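Local coordinates for protein glycosyltransferase Gtf1 (Streptococcus pneumoniae, PDB 4PQG) that is a GT-B-type glycosyltransferase with an added extended beta-sheet domain, modelled here with uridine-5'-diphosphate and 2-acetamido-2-deoxy-beta-D-glucopyranose bound, at residues Q397-Y402 against G415-E420; V25-A30 against K390-L395; Q324-F329 against Y484-A489; L426-F431 against T439-G444. All coordinates share one frame; numbering follows the deposited sequence.

Interaction 1: residues Q397-Y402 against G415-E420. With UDP (uridine-5'-diphosphate), chain C; NAG (2-acetamido-2-deoxy-beta-D-glucopyranose), chain D.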
# COMPACT_ATOMS: atom_id res chain seq x y z
N GLN A 397 14.06 -5.53 10.86
CA GLN A 397 14.79 -6.07 12.02
C GLN A 397 13.91 -6.88 12.97
O GLN A 397 14.39 -7.40 13.98
CB GLN A 397 15.48 -4.94 12.80
CG GLN A 397 16.36 -4.01 11.97
CD GLN A 397 17.33 -4.75 11.06
OE1 GLN A 397 18.05 -5.65 11.49
NE2 GLN A 397 17.34 -4.37 9.78
N ILE A 398 12.63 -7.00 12.64
CA ILE A 398 11.64 -7.54 13.57
C ILE A 398 11.54 -9.06 13.46
O ILE A 398 11.59 -9.76 14.48
CB ILE A 398 10.25 -6.88 13.34
CG1 ILE A 398 10.28 -5.37 13.70
CG2 ILE A 398 9.14 -7.63 14.07
CD1 ILE A 398 10.41 -5.04 15.17
N TYR A 399 11.43 -9.57 12.24
CA TYR A 399 11.14 -10.97 11.96
C TYR A 399 12.13 -11.93 12.63
O TYR A 399 11.72 -12.93 13.21
CB TYR A 399 11.21 -11.25 10.47
CG TYR A 399 10.10 -10.70 9.61
CD1 TYR A 399 8.83 -11.28 9.63
CD2 TYR A 399 10.34 -9.64 8.73
CE1 TYR A 399 7.82 -10.80 8.81
CE2 TYR A 399 9.33 -9.16 7.91
CZ TYR A 399 8.07 -9.74 7.96
OH TYR A 399 7.06 -9.29 7.13
N SER A 400 13.42 -11.62 12.51
CA SER A 400 14.46 -12.52 13.00
C SER A 400 14.60 -12.51 14.54
O SER A 400 15.50 -13.15 15.09
CB SER A 400 15.80 -12.25 12.28
OG SER A 400 16.23 -10.92 12.50
N GLN A 401 13.69 -11.80 15.22
CA GLN A 401 13.58 -11.86 16.68
C GLN A 401 12.59 -12.95 17.13
O GLN A 401 12.41 -13.20 18.32
CB GLN A 401 13.13 -10.51 17.25
CG GLN A 401 14.11 -9.38 16.97
CD GLN A 401 13.66 -8.06 17.56
OE1 GLN A 401 13.43 -7.95 18.77
NE2 GLN A 401 13.55 -7.04 16.72
N TYR A 402 11.98 -13.62 16.16
CA TYR A 402 10.92 -14.60 16.43
C TYR A 402 11.29 -16.00 15.93
O TYR A 402 12.27 -16.18 15.21
CB TYR A 402 9.60 -14.13 15.80
CG TYR A 402 9.04 -12.86 16.40
CD1 TYR A 402 8.07 -12.90 17.40
CD2 TYR A 402 9.48 -11.59 15.96
CE1 TYR A 402 7.55 -11.75 17.95
CE2 TYR A 402 8.97 -10.43 16.51
CZ TYR A 402 8.01 -10.51 17.50
OH TYR A 402 7.48 -9.38 18.06
N GLY A 415 2.35 -12.45 -1.31
CA GLY A 415 2.53 -12.36 0.14
C GLY A 415 3.91 -11.93 0.56
O GLY A 415 4.77 -12.76 0.91
N LEU A 416 4.14 -10.62 0.54
CA LEU A 416 5.43 -10.07 0.84
C LEU A 416 5.94 -10.44 2.24
O LEU A 416 7.13 -10.67 2.39
CB LEU A 416 5.42 -8.55 0.64
CG LEU A 416 5.39 -8.09 -0.84
CD1 LEU A 416 5.07 -6.60 -0.98
CD2 LEU A 416 6.66 -8.46 -1.61
N THR A 417 5.06 -10.48 3.24
CA THR A 417 5.49 -10.89 4.60
C THR A 417 5.91 -12.38 4.67
O THR A 417 6.67 -12.75 5.57
CB THR A 417 4.44 -10.64 5.69
OG1 THR A 417 3.26 -11.42 5.41
CG2 THR A 417 4.10 -9.13 5.78
N LEU A 418 5.41 -13.20 3.75
CA LEU A 418 5.85 -14.60 3.69
C LEU A 418 7.30 -14.68 3.18
O LEU A 418 8.12 -15.40 3.74
CB LEU A 418 4.92 -15.42 2.79
CG LEU A 418 3.40 -15.37 3.00
CD1 LEU A 418 2.71 -16.24 1.96
CD2 LEU A 418 3.01 -15.79 4.41
N MET A 419 7.60 -13.92 2.14
CA MET A 419 8.97 -13.79 1.62
C MET A 419 9.90 -13.18 2.66
O MET A 419 11.01 -13.68 2.92
CB MET A 419 8.98 -12.92 0.35
CG MET A 419 10.37 -12.75 -0.27
SD MET A 419 10.44 -11.38 -1.43
CE MET A 419 10.39 -10.01 -0.26
N GLU A 420 9.45 -12.10 3.27
CA GLU A 420 10.20 -11.43 4.31
C GLU A 420 10.46 -12.39 5.47
O GLU A 420 11.60 -12.51 5.94
CB GLU A 420 9.49 -10.15 4.76
CG GLU A 420 9.54 -9.04 3.70
CD GLU A 420 8.49 -7.93 3.88
OE1 GLU A 420 7.92 -7.81 4.99
OE2 GLU A 420 8.24 -7.19 2.89
N1 UDP C . 3.88 -4.35 6.59
C2 UDP C . 4.64 -3.45 7.37
N3 UDP C . 4.40 -3.36 8.67
C4 UDP C . 3.46 -4.08 9.28
C5 UDP C . 2.68 -4.98 8.55
C6 UDP C . 2.92 -5.10 7.18
O2 UDP C . 5.54 -2.75 6.85
O4 UDP C . 3.30 -3.93 10.52
C1' UDP C . 4.19 -4.46 5.16
C2' UDP C . 4.94 -5.77 4.92
O2' UDP C . 6.36 -5.69 5.14
C3' UDP C . 4.61 -6.14 3.49
C4' UDP C . 3.28 -5.45 3.22
O4' UDP C . 3.03 -4.58 4.34
O3' UDP C . 5.60 -5.62 2.59
C5' UDP C . 2.11 -6.43 3.12
O5' UDP C . 2.23 -7.13 1.89
PA UDP C . 1.56 -8.57 1.68
O1A UDP C . 1.84 -9.03 0.28
O2A UDP C . 2.03 -9.43 2.83
O3A UDP C . -0.01 -8.43 2.03
PB UDP C . -1.17 -7.55 1.34
O1B UDP C . -2.35 -8.49 1.30
O2B UDP C . -1.34 -6.35 2.25
O3B UDP C . -0.68 -7.23 -0.06
C1 NAG D . -1.50 -8.01 -2.53
C2 NAG D . -1.82 -9.50 -2.42
C3 NAG D . -0.45 -9.98 -1.93
C4 NAG D . 0.70 -9.47 -2.81
C5 NAG D . 0.57 -7.94 -3.07
C6 NAG D . 1.71 -7.32 -3.87
C7 NAG D . -3.68 -10.76 -1.47
C8 NAG D . -4.60 -10.88 -0.30
N2 NAG D . -2.80 -9.77 -1.40
O1 NAG D . -2.42 -7.03 -2.14
O3 NAG D . -0.40 -11.38 -1.76
O4 NAG D . 1.91 -9.74 -2.16
O5 NAG D . -0.71 -7.75 -3.67
O6 NAG D . 1.61 -7.84 -5.18
O7 NAG D . -3.76 -11.54 -2.44
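The UDP pocket of the second Rossmann-like domain brings Tyr-399, from the loop before strand 404-406, against Glu-420 and Thr-417 of helix 416-423. Tyr-399 OH gives a hydrogen bond of 2.7 Å to Glu-420 OE1. It meets the oxygen on the anti side, 20° out of the carboxylate plane. The same OE1 accepts from UDP O2' at 2.6 Å. Glu-420 OE2 accepts from UDP O3' at 3.1 Å and is also bonded to Tyr-31 of helix 24-38. The Glu-420 chain is extended beyond CG (chi2 161°), which carries the carboxylate out to the ribose. The carboxylate is forked onto the ribose diol, and the bonds to Tyr-399 and Tyr-31 should limit its rotation.

The Glu-420 backbone covers one face of the Tyr-399 ring. Thr-417 CG2 packs on Tyr-399 OH, while Thr-417 OG1 is hydrogen-bonded to Tyr-405. Gly-415 is the N-cap. Leu-416 N bonds UDP O1A at 2.8 Å and Thr-417 N bonds UDP O2A at 3.2 Å. The positive end of the helix dipole probably steadies this phosphate. Gly-415 N bonds NAG O4 at 2.9 Å. A helix start facing the phosphate, with a glutamate on the ribose hydroxyls, is typical of nucleotide sites in GT-B glycosyltransferases.

Interaction 2: residues V25-A30 against K390-L395. With UDP (uridine-5'-diphosphate), chain C.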
# COMPACT_ATOMS: atom_id res chain seq x y z
N VAL A 25 0.33 -3.90 -2.11
CA VAL A 25 0.38 -3.23 -3.44
C VAL A 25 1.38 -2.06 -3.41
O VAL A 25 2.24 -1.94 -4.29
CB VAL A 25 -1.01 -2.76 -3.94
CG1 VAL A 25 -0.89 -2.05 -5.29
CG2 VAL A 25 -1.98 -3.94 -4.04
N GLU A 26 1.26 -1.23 -2.37
CA GLU A 26 2.15 -0.09 -2.19
C GLU A 26 3.58 -0.52 -1.84
O GLU A 26 4.56 0.09 -2.31
CB GLU A 26 1.60 0.86 -1.11
CG GLU A 26 0.38 1.66 -1.58
CD GLU A 26 -0.86 0.79 -1.72
OE1 GLU A 26 -1.46 0.76 -2.82
OE2 GLU A 26 -1.21 0.10 -0.73
N TYR A 27 3.70 -1.55 -1.01
CA TYR A 27 5.03 -2.08 -0.69
C TYR A 27 5.71 -2.71 -1.92
O TYR A 27 6.93 -2.55 -2.11
CB TYR A 27 4.98 -3.03 0.51
CG TYR A 27 4.89 -2.25 1.80
CD1 TYR A 27 6.04 -1.77 2.41
CD2 TYR A 27 3.65 -1.94 2.37
CE1 TYR A 27 5.97 -1.02 3.57
CE2 TYR A 27 3.57 -1.19 3.54
CZ TYR A 27 4.74 -0.73 4.12
OH TYR A 27 4.69 0.00 5.26
N ALA A 28 4.93 -3.41 -2.74
CA ALA A 28 5.43 -3.94 -4.01
C ALA A 28 5.99 -2.83 -4.90
O ALA A 28 7.02 -3.02 -5.58
CB ALA A 28 4.33 -4.68 -4.76
N GLN A 29 5.31 -1.69 -4.92
CA GLN A 29 5.79 -0.54 -5.68
C GLN A 29 7.11 -0.04 -5.10
O GLN A 29 8.02 0.33 -5.84
CB GLN A 29 4.77 0.60 -5.66
CG GLN A 29 3.55 0.42 -6.53
CD GLN A 29 2.88 1.76 -6.83
OE1 GLN A 29 2.65 2.56 -5.92
NE2 GLN A 29 2.62 2.02 -8.10
N ALA A 30 7.21 -0.03 -3.77
CA ALA A 30 8.43 0.37 -3.11
C ALA A 30 9.55 -0.63 -3.41
O ALA A 30 10.68 -0.21 -3.68
CB ALA A 30 8.22 0.52 -1.61
N LYS A 390 0.84 -5.00 17.81
CA LYS A 390 2.01 -4.14 17.83
C LYS A 390 1.86 -2.89 16.96
O LYS A 390 2.69 -2.01 17.02
CB LYS A 390 3.25 -4.92 17.38
CG LYS A 390 3.50 -6.19 18.18
CD LYS A 390 3.78 -5.89 19.65
CE LYS A 390 5.25 -5.58 19.84
NZ LYS A 390 5.49 -4.93 21.17
N GLY A 391 0.80 -2.83 16.15
CA GLY A 391 0.64 -1.72 15.21
C GLY A 391 1.38 -2.00 13.92
O GLY A 391 2.00 -3.05 13.77
N HIS A 392 1.32 -1.05 12.99
CA HIS A 392 2.04 -1.18 11.71
C HIS A 392 3.44 -0.70 11.96
O HIS A 392 3.64 0.42 12.43
CB HIS A 392 1.37 -0.33 10.63
CG HIS A 392 1.87 -0.61 9.24
ND1 HIS A 392 1.24 -1.46 8.40
CD2 HIS A 392 2.98 -0.11 8.55
CE1 HIS A 392 1.91 -1.51 7.23
NE2 HIS A 392 2.98 -0.68 7.33
N ALA A 393 4.43 -1.55 11.68
CA ALA A 393 5.82 -1.16 11.95
C ALA A 393 6.79 -1.42 10.79
O ALA A 393 6.45 -2.09 9.81
CB ALA A 393 6.31 -1.82 13.24
N GLU A 394 7.98 -0.84 10.89
CA GLU A 394 9.11 -1.20 10.04
C GLU A 394 9.58 -2.59 10.49
O GLU A 394 9.97 -2.76 11.64
CB GLU A 394 10.25 -0.17 10.20
CG GLU A 394 11.63 -0.67 9.75
CD GLU A 394 11.62 -1.10 8.30
OE1 GLU A 394 11.00 -0.40 7.47
OE2 GLU A 394 12.21 -2.15 7.98
N LEU A 395 9.53 -3.57 9.60
CA LEU A 395 9.69 -4.97 9.99
C LEU A 395 11.05 -5.61 9.70
O LEU A 395 11.27 -6.77 10.09
CB LEU A 395 8.59 -5.84 9.35
CG LEU A 395 7.12 -5.47 9.55
CD1 LEU A 395 6.26 -6.41 8.73
CD2 LEU A 395 6.72 -5.53 11.02
N1 UDP C . 3.88 -4.35 6.59
C2 UDP C . 4.64 -3.45 7.37
N3 UDP C . 4.40 -3.36 8.67
C4 UDP C . 3.46 -4.08 9.28
C5 UDP C . 2.68 -4.98 8.55
C6 UDP C . 2.92 -5.10 7.18
O2 UDP C . 5.54 -2.75 6.85
O4 UDP C . 3.30 -3.93 10.52
C1' UDP C . 4.19 -4.46 5.16
C2' UDP C . 4.94 -5.77 4.92
O2' UDP C . 6.36 -5.69 5.14
C3' UDP C . 4.61 -6.14 3.49
C4' UDP C . 3.28 -5.45 3.22
O4' UDP C . 3.03 -4.58 4.34
O3' UDP C . 5.60 -5.62 2.59
C5' UDP C . 2.11 -6.43 3.12
O5' UDP C . 2.23 -7.13 1.89
PA UDP C . 1.56 -8.57 1.68
O1A UDP C . 1.84 -9.03 0.28
O2A UDP C . 2.03 -9.43 2.83
O3A UDP C . -0.01 -8.43 2.03
PB UDP C . -1.17 -7.55 1.34
O1B UDP C . -2.35 -8.49 1.30
O2B UDP C . -1.34 -6.35 2.25
O3B UDP C . -0.68 -7.23 -0.06
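Tyr-27 OH and His-392 NE2 meet at 2.8 Å in a nearly straight hydrogen bond of 170°. Either group could be the donor. The hydroxyl lies at the edge of the imidazole, near its plane. The two rings approach rim to rim from opposite directions, with planes 32° apart, and neither lies over the face of the other.

UDP runs along both side chains. The uracil lies over one face of His-392, with UDP N3 centred 3.3 Å above the ring plane. Leu-395 packs on the other face of the base, its CD1 3.6 Å from UDP N3. The Tyr-27 ring turns a face to the ribose, centred under UDP C1'. His-392 CG is anti to the backbone N (chi1 -169°), which carries the imidazole over the base and on toward Tyr-27. The base edge is read by the backbone of Ala-393. Its N donates to UDP O4 at 2.9 Å, and its O accepts from UDP N3 at 2.7 Å.

Further out, Ile-63 packs on Tyr-27, Ala-21 and Ser-367 touch His-392, and Tyr-365 packs against Leu-395. The Tyr-27 to His-392 bond joins the two domains beside the nucleotide. The N-H of Ala-393 matches a carbonyl at position 4 and its C=O matches an N3-H, a pattern that suits uracil rather than cytosine.

Interaction 3: residues Q324-F329 against Y484-A489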
# COMPACT_ATOMS: atom_id res chain seq x y z
N GLN A 324 20.37 -10.97 18.01
CA GLN A 324 20.53 -11.24 19.43
C GLN A 324 19.83 -12.52 19.82
O GLN A 324 19.74 -12.85 21.00
CB GLN A 324 19.95 -10.10 20.27
CG GLN A 324 20.65 -8.76 20.14
CD GLN A 324 19.88 -7.67 20.86
OE1 GLN A 324 19.28 -7.91 21.92
NE2 GLN A 324 19.88 -6.47 20.29
N GLY A 325 19.32 -13.25 18.84
CA GLY A 325 18.59 -14.48 19.13
C GLY A 325 17.08 -14.31 19.01
O GLY A 325 16.57 -13.20 18.96
N ARG A 326 16.39 -15.44 18.98
CA ARG A 326 14.95 -15.46 18.81
C ARG A 326 14.33 -15.90 20.11
O ARG A 326 14.74 -16.91 20.70
CB ARG A 326 14.58 -16.43 17.69
CG ARG A 326 15.43 -16.29 16.44
CD ARG A 326 15.19 -17.42 15.46
NE ARG A 326 16.00 -17.23 14.26
CZ ARG A 326 15.56 -16.67 13.13
NH1 ARG A 326 14.29 -16.25 13.05
NH2 ARG A 326 16.37 -16.54 12.09
N LYS A 327 13.34 -15.15 20.58
CA LYS A 327 12.64 -15.50 21.81
C LYS A 327 12.03 -16.91 21.71
O LYS A 327 11.37 -17.23 20.71
CB LYS A 327 11.58 -14.44 22.13
CG LYS A 327 10.76 -14.74 23.37
CD LYS A 327 10.04 -13.51 23.86
CE LYS A 327 9.10 -13.87 24.99
NZ LYS A 327 8.44 -12.67 25.55
N PRO A 328 12.27 -17.77 22.72
CA PRO A 328 11.72 -19.12 22.66
C PRO A 328 10.19 -19.11 22.61
O PRO A 328 9.56 -18.35 23.34
CB PRO A 328 12.23 -19.78 23.96
CG PRO A 328 13.45 -19.00 24.31
CD PRO A 328 13.14 -17.59 23.91
N PHE A 329 9.62 -19.95 21.75
CA PHE A 329 8.17 -20.11 21.63
C PHE A 329 7.46 -18.84 21.11
O PHE A 329 6.25 -18.70 21.26
CB PHE A 329 7.55 -20.56 22.96
CG PHE A 329 8.16 -21.82 23.53
CD1 PHE A 329 7.82 -23.08 23.03
CD2 PHE A 329 9.07 -21.75 24.58
CE1 PHE A 329 8.37 -24.24 23.56
CE2 PHE A 329 9.62 -22.91 25.13
CZ PHE A 329 9.27 -24.15 24.62
N TYR A 484 15.67 -24.69 6.25
CA TYR A 484 14.98 -24.88 4.99
C TYR A 484 14.33 -23.58 4.46
O TYR A 484 14.30 -23.37 3.25
CB TYR A 484 13.96 -26.01 5.11
CG TYR A 484 13.73 -26.72 3.81
CD1 TYR A 484 14.41 -27.91 3.50
CD2 TYR A 484 12.85 -26.19 2.85
CE1 TYR A 484 14.21 -28.55 2.29
CE2 TYR A 484 12.64 -26.82 1.64
CZ TYR A 484 13.32 -28.00 1.36
OH TYR A 484 13.10 -28.62 0.17
N SER A 485 13.83 -22.74 5.37
CA SER A 485 13.28 -21.42 4.97
C SER A 485 14.34 -20.56 4.28
O SER A 485 14.10 -20.03 3.19
CB SER A 485 12.70 -20.66 6.18
OG SER A 485 11.40 -21.11 6.50
N TYR A 486 15.50 -20.42 4.92
CA TYR A 486 16.67 -19.75 4.32
C TYR A 486 17.01 -20.35 2.95
O TYR A 486 17.32 -19.62 1.99
CB TYR A 486 17.87 -19.88 5.24
CG TYR A 486 17.88 -18.96 6.44
CD1 TYR A 486 17.71 -17.58 6.29
CD2 TYR A 486 18.10 -19.47 7.73
CE1 TYR A 486 17.74 -16.74 7.39
CE2 TYR A 486 18.13 -18.63 8.83
CZ TYR A 486 17.95 -17.26 8.65
OH TYR A 486 17.98 -16.41 9.74
N GLN A 487 16.95 -21.68 2.85
CA GLN A 487 17.20 -22.34 1.58
C GLN A 487 16.19 -21.91 0.50
O GLN A 487 16.58 -21.54 -0.62
CB GLN A 487 17.22 -23.87 1.75
CG GLN A 487 17.64 -24.64 0.51
CD GLN A 487 17.48 -26.14 0.71
OE1 GLN A 487 18.04 -26.71 1.65
NE2 GLN A 487 16.70 -26.78 -0.16
N ILE A 488 14.89 -21.96 0.83
CA ILE A 488 13.88 -21.48 -0.12
C ILE A 488 14.14 -20.01 -0.48
O ILE A 488 14.07 -19.63 -1.65
CB ILE A 488 12.43 -21.65 0.41
CG1 ILE A 488 12.06 -23.15 0.45
CG2 ILE A 488 11.46 -20.83 -0.44
CD1 ILE A 488 10.86 -23.47 1.32
N ALA A 489 14.48 -19.21 0.53
CA ALA A 489 14.66 -17.77 0.38
C ALA A 489 15.74 -17.41 -0.63
O ALA A 489 15.65 -16.38 -1.30
CB ALA A 489 14.97 -17.14 1.73
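Arg-326 NH2 is hydrogen-bonded to Ser-424 O and also lies 2.9 Å from Tyr-486 OH. The angle at this second neighbour is poor, and the pair is not a hydrogen bond. Tyr-486 OH is instead hydrogen-bonded to Thr-320 O. The other end nitrogen, Arg-326 NH1, is hydrogen-bonded to Tyr-402 O. The guanidinium thus bridges two backbone carbonyls of different loops, which should fix its orientation. Tyr-486 OH stands at the guanidinium edge, near its plane.

The side chains come from opposite directions, and the guanidinium and ring planes are 70° apart. Behind the hydroxyl, Tyr-486 CZ is 3.9 Å from Arg-326 NH2. The contact is small and rests on the ends of two long side chains. The nearest CA atoms, of Arg-326 and Ser-485, are 15.2 Å apart. Arg-326 spans much of this gap by running extended from CG to NE (chi3 179°).

The contact is at the surface of the second domain. The loop 324-329 leads into strand 330-334 and pairs with the loop 397-402 through the backbones of Lys-327 and Gln-401. Helix 478-489 in turn packs Ser-485, Ile-488 and Ala-489 on Ile-422 of helix 416-423.

Interaction 4: residues L426-F431 against T439-G444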
# COMPACT_ATOMS: atom_id res chain seq x y z
N LEU A 426 12.26 -17.75 9.16
CA LEU A 426 11.07 -18.20 9.90
C LEU A 426 10.40 -19.33 9.17
O LEU A 426 10.14 -19.22 7.97
CB LEU A 426 10.08 -17.05 10.14
CG LEU A 426 10.55 -15.87 11.00
CD1 LEU A 426 9.46 -14.81 11.12
CD2 LEU A 426 10.98 -16.33 12.37
N PRO A 427 10.14 -20.44 9.89
CA PRO A 427 9.22 -21.43 9.36
C PRO A 427 7.84 -20.80 9.22
O PRO A 427 7.53 -19.87 9.97
CB PRO A 427 9.19 -22.51 10.45
CG PRO A 427 10.48 -22.32 11.18
CD PRO A 427 10.66 -20.83 11.21
N LEU A 428 7.05 -21.29 8.28
CA LEU A 428 5.69 -20.77 8.06
C LEU A 428 4.65 -21.85 8.32
O LEU A 428 4.82 -22.99 7.90
CB LEU A 428 5.53 -20.25 6.63
CG LEU A 428 6.60 -19.34 6.01
CD1 LEU A 428 6.19 -18.94 4.61
CD2 LEU A 428 6.82 -18.10 6.86
N ILE A 429 3.56 -21.50 9.01
CA ILE A 429 2.38 -22.39 9.06
C ILE A 429 1.19 -21.67 8.43
O ILE A 429 0.78 -20.62 8.92
CB ILE A 429 2.04 -22.80 10.52
CG1 ILE A 429 3.23 -23.51 11.18
CG2 ILE A 429 0.79 -23.67 10.53
CD1 ILE A 429 3.07 -23.73 12.68
N GLY A 430 0.64 -22.23 7.35
CA GLY A 430 -0.48 -21.61 6.66
C GLY A 430 -1.38 -22.57 5.91
O GLY A 430 -1.11 -23.77 5.83
N PHE A 431 -2.45 -22.03 5.35
CA PHE A 431 -3.38 -22.84 4.56
C PHE A 431 -2.76 -23.28 3.23
O PHE A 431 -1.96 -22.55 2.63
CB PHE A 431 -4.65 -22.05 4.26
CG PHE A 431 -5.61 -21.95 5.42
CD1 PHE A 431 -6.16 -23.10 6.00
CD2 PHE A 431 -6.01 -20.70 5.89
CE1 PHE A 431 -7.08 -22.99 7.04
CE2 PHE A 431 -6.91 -20.60 6.94
CZ PHE A 431 -7.45 -21.74 7.51
N THR A 439 3.93 -21.32 -2.85
CA THR A 439 5.29 -20.90 -3.24
C THR A 439 6.30 -20.97 -2.06
O THR A 439 7.44 -21.43 -2.22
CB THR A 439 5.28 -19.46 -3.85
OG1 THR A 439 4.41 -19.42 -4.98
CG2 THR A 439 6.65 -19.06 -4.34
N PHE A 440 5.89 -20.50 -0.89
CA PHE A 440 6.84 -20.32 0.21
C PHE A 440 6.91 -21.42 1.28
O PHE A 440 7.83 -21.42 2.09
CB PHE A 440 6.64 -18.96 0.88
CG PHE A 440 6.90 -17.80 -0.03
CD1 PHE A 440 8.18 -17.56 -0.53
CD2 PHE A 440 5.87 -16.95 -0.41
CE1 PHE A 440 8.43 -16.50 -1.38
CE2 PHE A 440 6.11 -15.88 -1.26
CZ PHE A 440 7.40 -15.65 -1.75
N ILE A 441 5.93 -22.33 1.29
CA ILE A 441 5.87 -23.40 2.29
C ILE A 441 6.04 -24.76 1.61
O ILE A 441 5.27 -25.12 0.72
CB ILE A 441 4.56 -23.39 3.12
CG1 ILE A 441 4.22 -21.98 3.61
CG2 ILE A 441 4.66 -24.36 4.30
CD1 ILE A 441 2.93 -21.90 4.41
N GLU A 442 7.08 -25.49 2.03
CA GLU A 442 7.27 -26.90 1.67
C GLU A 442 6.79 -27.72 2.86
O GLU A 442 7.48 -27.79 3.88
CB GLU A 442 8.75 -27.22 1.45
CG GLU A 442 9.39 -26.46 0.31
CD GLU A 442 9.40 -27.23 -0.99
OE1 GLU A 442 8.95 -28.40 -1.00
OE2 GLU A 442 9.86 -26.66 -2.00
N ASP A 443 5.62 -28.33 2.73
CA ASP A 443 5.00 -29.00 3.87
C ASP A 443 5.97 -29.99 4.50
O ASP A 443 6.49 -30.87 3.82
CB ASP A 443 3.71 -29.72 3.48
CG ASP A 443 2.97 -30.28 4.69
OD1 ASP A 443 2.78 -29.54 5.67
OD2 ASP A 443 2.61 -31.48 4.67
N GLY A 444 6.20 -29.82 5.80
CA GLY A 444 7.05 -30.73 6.55
C GLY A 444 8.53 -30.41 6.46
O GLY A 444 9.33 -31.02 7.17
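Leu-428 and Ile-441 bring the two backbones closest, with CA atoms 6.3 Å apart. Leu-428 opens strand 428-431. Ile-441 follows the last turn of helix 436-440 and is the first residue to leave helical angles, with phi and psi of -115° and 121°. The chain leaves the helix there and then draws away from the strand, confining the contact to the helix end.

The contact is apolar and buried. Leu-428 CB meets Ile-441 CG1 at 3.7 Å, and the branch Leu-428 CD1 reaches Phe-440 CB at 3.8 Å. Leu-428 therefore covers the junction where the helix ends. Ile-441 CG1 is anti to the carbonyl carbon (chi1 -47°), and its extended tip CD1 lies on the strand backbone, 3.7 Å from Gly-430 N. Gly-430 has no side chain to stand in the way. The second branch, Ile-441 CG2, is 3.9 Å from Leu-428 O.

The Phe-440 ring leads away from the strand to Leu-418 and Ile-422 of helix 416-423, and stands edge-to-face with Phe-414. Asn-446 ties the helix exit by bonding Phe-440 O and Glu-442 N. Strand 428-431, helix 436-440 and strand 447-450 form a beta-alpha-beta unit with neighbouring parallel strands, as in the Rossmann-like sheets of GT-B enzymes.

From the N terminus, residues 25-30 of the first domain pair with 390-395 of the second in interaction 2, closing a loop of some 360 residues. Before that closure, 324-329 opens the loop that interaction 3 closes at 484-489, so interactions 2 and 3 cross. Interactions 1 and 4 are short loops in series, both nested inside interaction 3. Interaction 2 bridges the domains, and interaction 1 shares UDP with it; they touch through Leu-416 and Tyr-27. Interactions 1 and 4 meet where Leu-418 packs on Phe-440. Interaction 3 touches both nested contacts, through Arg-326 to Tyr-402 and Ser-485 to Leu-426, tying helix 478-489, near the C-terminal end, to the loops that lead into strands 404-406 and 428-431.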